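Local coordinates for transaminase (Bacillus megaterium, PDB 5G0A), which probably transfers amino groups between amines and carbonyl compounds with pyridoxal-5'-phosphate as cofactor, with S selectivity, at residues R51-F56 with K429-G434. Sequence-based numbering, arbitrary orientation.
Sequences RLLDFF and KGVLIG
G430 meets L53 through its carbonyl: L53 N donates to G430 O at 3.0 Å, and a water donates to both G430 O and R51 O. V431 then pairs in parallel with L53, their side chains on the sheet face packed against helix 451-468, where L53 CD2 lies 4.3 Å from V431 CG2. At L432 the backbone is used twice: its N reaches L53 O with an N-H...O angle of 172°, and its O accepts from F55 N at 2.8 Å, a more bent bond (137°). The L432 side chain lies on the other face; its CD1 touches L52 CB (3.9 Å) and D54 OD1, and Y89 of the second subunit packs on it. I433 sets CD1 4.0 Å from F55 CB. Beyond it the F56 ring lies against the backbone, with CE2 3.5 Å from I433 N and CZ 3.4 Å from G434 N. D54 OD1 accepts from F56 N in an Asx turn and lies at the edge of that ring, OD2 accepts from Q58 N, and a water joins F55 O to G434 N. An alanine at F56 would probably leave a gap beside the I433-G434 backbone. Main-chain bonds thus fix the parallel register of strand 431-432, outermost within this chain of a mixed sheet, on strand 51-54, tying early and late parts of the class-III aminotransferase chain together; L432 shares its face with the D54 carboxylate.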
ATOM      1  N   ARG B  51     -35.046 -19.951 -29.595  1.00 34.55           N
ATOM      2  CA  ARG B  51     -34.153 -18.918 -30.120  1.00 35.78           C
ATOM      3  C   ARG B  51     -34.342 -17.635 -29.337  1.00 32.93           C
ATOM      4  O   ARG B  51     -35.471 -17.235 -29.055  1.00 33.77           O
ATOM      5  CB  ARG B  51     -34.424 -18.643 -31.597  1.00 37.54           C
ATOM      6  CG  ARG B  51     -34.062 -19.772 -32.556  1.00 40.13           C
ATOM      7  CD  ARG B  51     -34.235 -19.257 -33.967  1.00 41.19           C
ATOM      8  NE  ARG B  51     -32.953 -18.949 -34.597  1.00 43.93           N
ATOM      9  CZ  ARG B  51     -32.706 -17.876 -35.344  1.00 46.30           C
ATOM     10  NH1 ARG B  51     -33.642 -16.950 -35.548  1.00 43.68           N
ATOM     11  NH2 ARG B  51     -31.500 -17.721 -35.872  1.00 45.91           N
ATOM     12  N   LEU B  52     -33.233 -16.982 -29.003  1.00 30.96           N
ATOM     13  CA  LEU B  52     -33.254 -15.776 -28.170  1.00 32.52           C
ATOM     14  C   LEU B  52     -32.500 -14.682 -28.908  1.00 32.31           C
ATOM     15  O   LEU B  52     -31.341 -14.877 -29.289  1.00 31.69           O
ATOM     16  CB  LEU B  52     -32.596 -16.041 -26.805  1.00 33.64           C
ATOM     17  CG  LEU B  52     -33.180 -17.172 -25.938  1.00 35.95           C
ATOM     18  CD1 LEU B  52     -32.280 -17.489 -24.751  1.00 37.81           C
ATOM     19  CD2 LEU B  52     -34.605 -16.855 -25.476  1.00 35.49           C
ATOM     20  N   LEU B  53     -33.159 -13.552 -29.163  1.00 29.09           N
ATOM     21  CA  LEU B  53     -32.494 -12.444 -29.832  1.00 27.75           C
ATOM     22  C   LEU B  53     -31.712 -11.655 -28.773  1.00 26.53           C
ATOM     23  O   LEU B  53     -32.277 -11.169 -27.792  1.00 28.07           O
ATOM     24  CB  LEU B  53     -33.532 -11.532 -30.533  1.00 28.27           C
ATOM     25  CG  LEU B  53     -32.990 -10.245 -31.156  1.00 29.53           C
ATOM     26  CD1 LEU B  53     -31.920 -10.506 -32.216  1.00 28.55           C
ATOM     27  CD2 LEU B  53     -34.153  -9.425 -31.736  1.00 30.40           C
ATOM     28  N   ASP B  54     -30.398 -11.563 -28.959  1.00 28.65           N
ATOM     29  CA  ASP B  54     -29.530 -11.115 -27.872  1.00 27.95           C
ATOM     30  C   ASP B  54     -29.146  -9.640 -28.021  1.00 27.75           C
ATOM     31  O   ASP B  54     -28.173  -9.323 -28.694  1.00 27.57           O
ATOM     32  CB  ASP B  54     -28.259 -11.988 -27.848  1.00 28.43           C
ATOM     33  CG  ASP B  54     -27.338 -11.643 -26.687  1.00 29.74           C
ATOM     34  OD1 ASP B  54     -27.775 -10.956 -25.739  1.00 28.04           O
ATOM     35  OD2 ASP B  54     -26.169 -12.061 -26.748  1.00 28.71           O
ATOM     36  N   PHE B  55     -29.914  -8.741 -27.400  1.00 27.86           N
ATOM     37  CA  PHE B  55     -29.570  -7.326 -27.466  1.00 27.13           C
ATOM     38  C   PHE B  55     -28.694  -6.866 -26.288  1.00 27.92           C
ATOM     39  O   PHE B  55     -28.703  -5.686 -25.912  1.00 28.24           O
ATOM     40  CB  PHE B  55     -30.803  -6.425 -27.728  1.00 28.96           C
ATOM     41  CG  PHE B  55     -30.977  -6.065 -29.178  1.00 28.34           C
ATOM     42  CD1 PHE B  55     -31.069  -7.065 -30.149  1.00 28.48           C
ATOM     43  CD2 PHE B  55     -31.029  -4.729 -29.588  1.00 29.65           C
ATOM     44  CE1 PHE B  55     -31.205  -6.753 -31.497  1.00 30.92           C
ATOM     45  CE2 PHE B  55     -31.184  -4.406 -30.938  1.00 29.32           C
ATOM     46  CZ  PHE B  55     -31.262  -5.420 -31.893  1.00 29.14           C
ATOM     47  N   PHE B  56     -27.943  -7.818 -25.722  1.00 28.33           N
ATOM     48  CA  PHE B  56     -26.720  -7.494 -24.962  1.00 27.76           C
ATOM     49  C   PHE B  56     -25.468  -7.752 -25.793  1.00 28.05           C
ATOM     50  O   PHE B  56     -24.381  -7.288 -25.404  1.00 26.60           O
ATOM     51  CB  PHE B  56     -26.609  -8.322 -23.694  1.00 27.36           C
ATOM     52  CG  PHE B  56     -27.679  -8.030 -22.688  1.00 29.88           C
ATOM     53  CD1 PHE B  56     -27.553  -6.971 -21.807  1.00 31.31           C
ATOM     54  CD2 PHE B  56     -28.821  -8.826 -22.630  1.00 31.62           C
ATOM     55  CE1 PHE B  56     -28.548  -6.697 -20.883  1.00 31.86           C
ATOM     56  CE2 PHE B  56     -29.817  -8.568 -21.702  1.00 33.01           C
ATOM     57  CZ  PHE B  56     -29.681  -7.496 -20.827  1.00 33.84           C
ATOM     58  N   LYS B 429     -41.164 -12.169 -24.958  1.00 41.59           N
ATOM     59  CA  LYS B 429     -41.146 -11.952 -26.404  1.00 41.60           C
ATOM     60  C   LYS B 429     -39.921 -12.568 -27.099  1.00 41.98           C
ATOM     61  O   LYS B 429     -39.667 -12.301 -28.280  1.00 41.04           O
ATOM     62  CB  LYS B 429     -41.247 -10.449 -26.711  1.00 45.95           C
ATOM     63  CG  LYS B 429     -42.550  -9.794 -26.249  1.00 48.88           C
ATOM     64  CD  LYS B 429     -43.748 -10.217 -27.093  1.00 51.03           C
ATOM     65  CE  LYS B 429     -43.727  -9.566 -28.473  1.00 57.78           C
ATOM     66  NZ  LYS B 429     -44.851 -10.011 -29.354  1.00 59.92           N
ATOM     67  N   GLY B 430     -39.178 -13.395 -26.357  1.00 39.30           N
ATOM     68  CA  GLY B 430     -37.948 -14.031 -26.849  1.00 37.52           C
ATOM     69  C   GLY B 430     -36.795 -13.069 -27.108  1.00 34.17           C
ATOM     70  O   GLY B 430     -35.947 -13.344 -27.957  1.00 33.23           O
ATOM     71  N   VAL B 431     -36.778 -11.938 -26.398  1.00 33.15           N
ATOM     72  CA  VAL B 431     -35.748 -10.913 -26.570  1.00 32.66           C
ATOM     73  C   VAL B 431     -34.980 -10.736 -25.268  1.00 33.01           C
ATOM     74  O   VAL B 431     -35.574 -10.714 -24.179  1.00 33.15           O
ATOM     75  CB  VAL B 431     -36.330  -9.556 -27.055  1.00 33.12           C
ATOM     76  CG1 VAL B 431     -35.255  -8.471 -27.098  1.00 33.19           C
ATOM     77  CG2 VAL B 431     -36.961  -9.704 -28.441  1.00 34.50           C
ATOM     78  N   LEU B 432     -33.647 -10.680 -25.384  1.00 33.46           N
ATOM     79  CA  LEU B 432     -32.766 -10.357 -24.254  1.00 33.15           C
ATOM     80  C   LEU B 432     -32.374  -8.894 -24.369  1.00 31.71           C
ATOM     81  O   LEU B 432     -31.665  -8.508 -25.292  1.00 30.13           O
ATOM     82  CB  LEU B 432     -31.496 -11.243 -24.281  1.00 32.83           C
ATOM     83  CG  LEU B 432     -31.752 -12.757 -24.174  1.00 33.43           C
ATOM     84  CD1 LEU B 432     -30.549 -13.582 -24.618  1.00 31.63           C
ATOM     85  CD2 LEU B 432     -32.139 -13.120 -22.745  1.00 36.33           C
ATOM     86  N   ILE B 433     -32.845  -8.075 -23.443  1.00 32.74           N
ATOM     87  CA  ILE B 433     -32.556  -6.635 -23.470  1.00 32.87           C
ATOM     88  C   ILE B 433     -32.737  -6.130 -22.053  1.00 33.02           C
ATOM     89  O   ILE B 433     -33.569  -6.663 -21.316  1.00 33.42           O
ATOM     90  CB  ILE B 433     -33.456  -5.876 -24.492  1.00 33.60           C
ATOM     91  CG1 ILE B 433     -32.887  -4.492 -24.828  1.00 32.62           C
ATOM     92  CG2 ILE B 433     -34.905  -5.789 -24.001  1.00 37.51           C
ATOM     93  CD1 ILE B 433     -33.400  -3.894 -26.133  1.00 34.26           C
ATOM     94  N   GLY B 434     -31.935  -5.144 -21.664  1.00 32.25           N
ATOM     95  CA  GLY B 434     -31.935  -4.640 -20.296  1.00 31.22           C
ATOM     96  C   GLY B 434     -30.714  -3.793 -20.017  1.00 30.22           C
ATOM     97  O   GLY B 434     -30.330  -2.959 -20.843  1.00 30.96           O
TER
HETATM   98  O   HOH W   1     -36.628 -14.848 -30.303  1.00 40.10           O
HETATM   99  O   HOH W   2     -29.789  -4.552 -23.477  1.00 28.84           O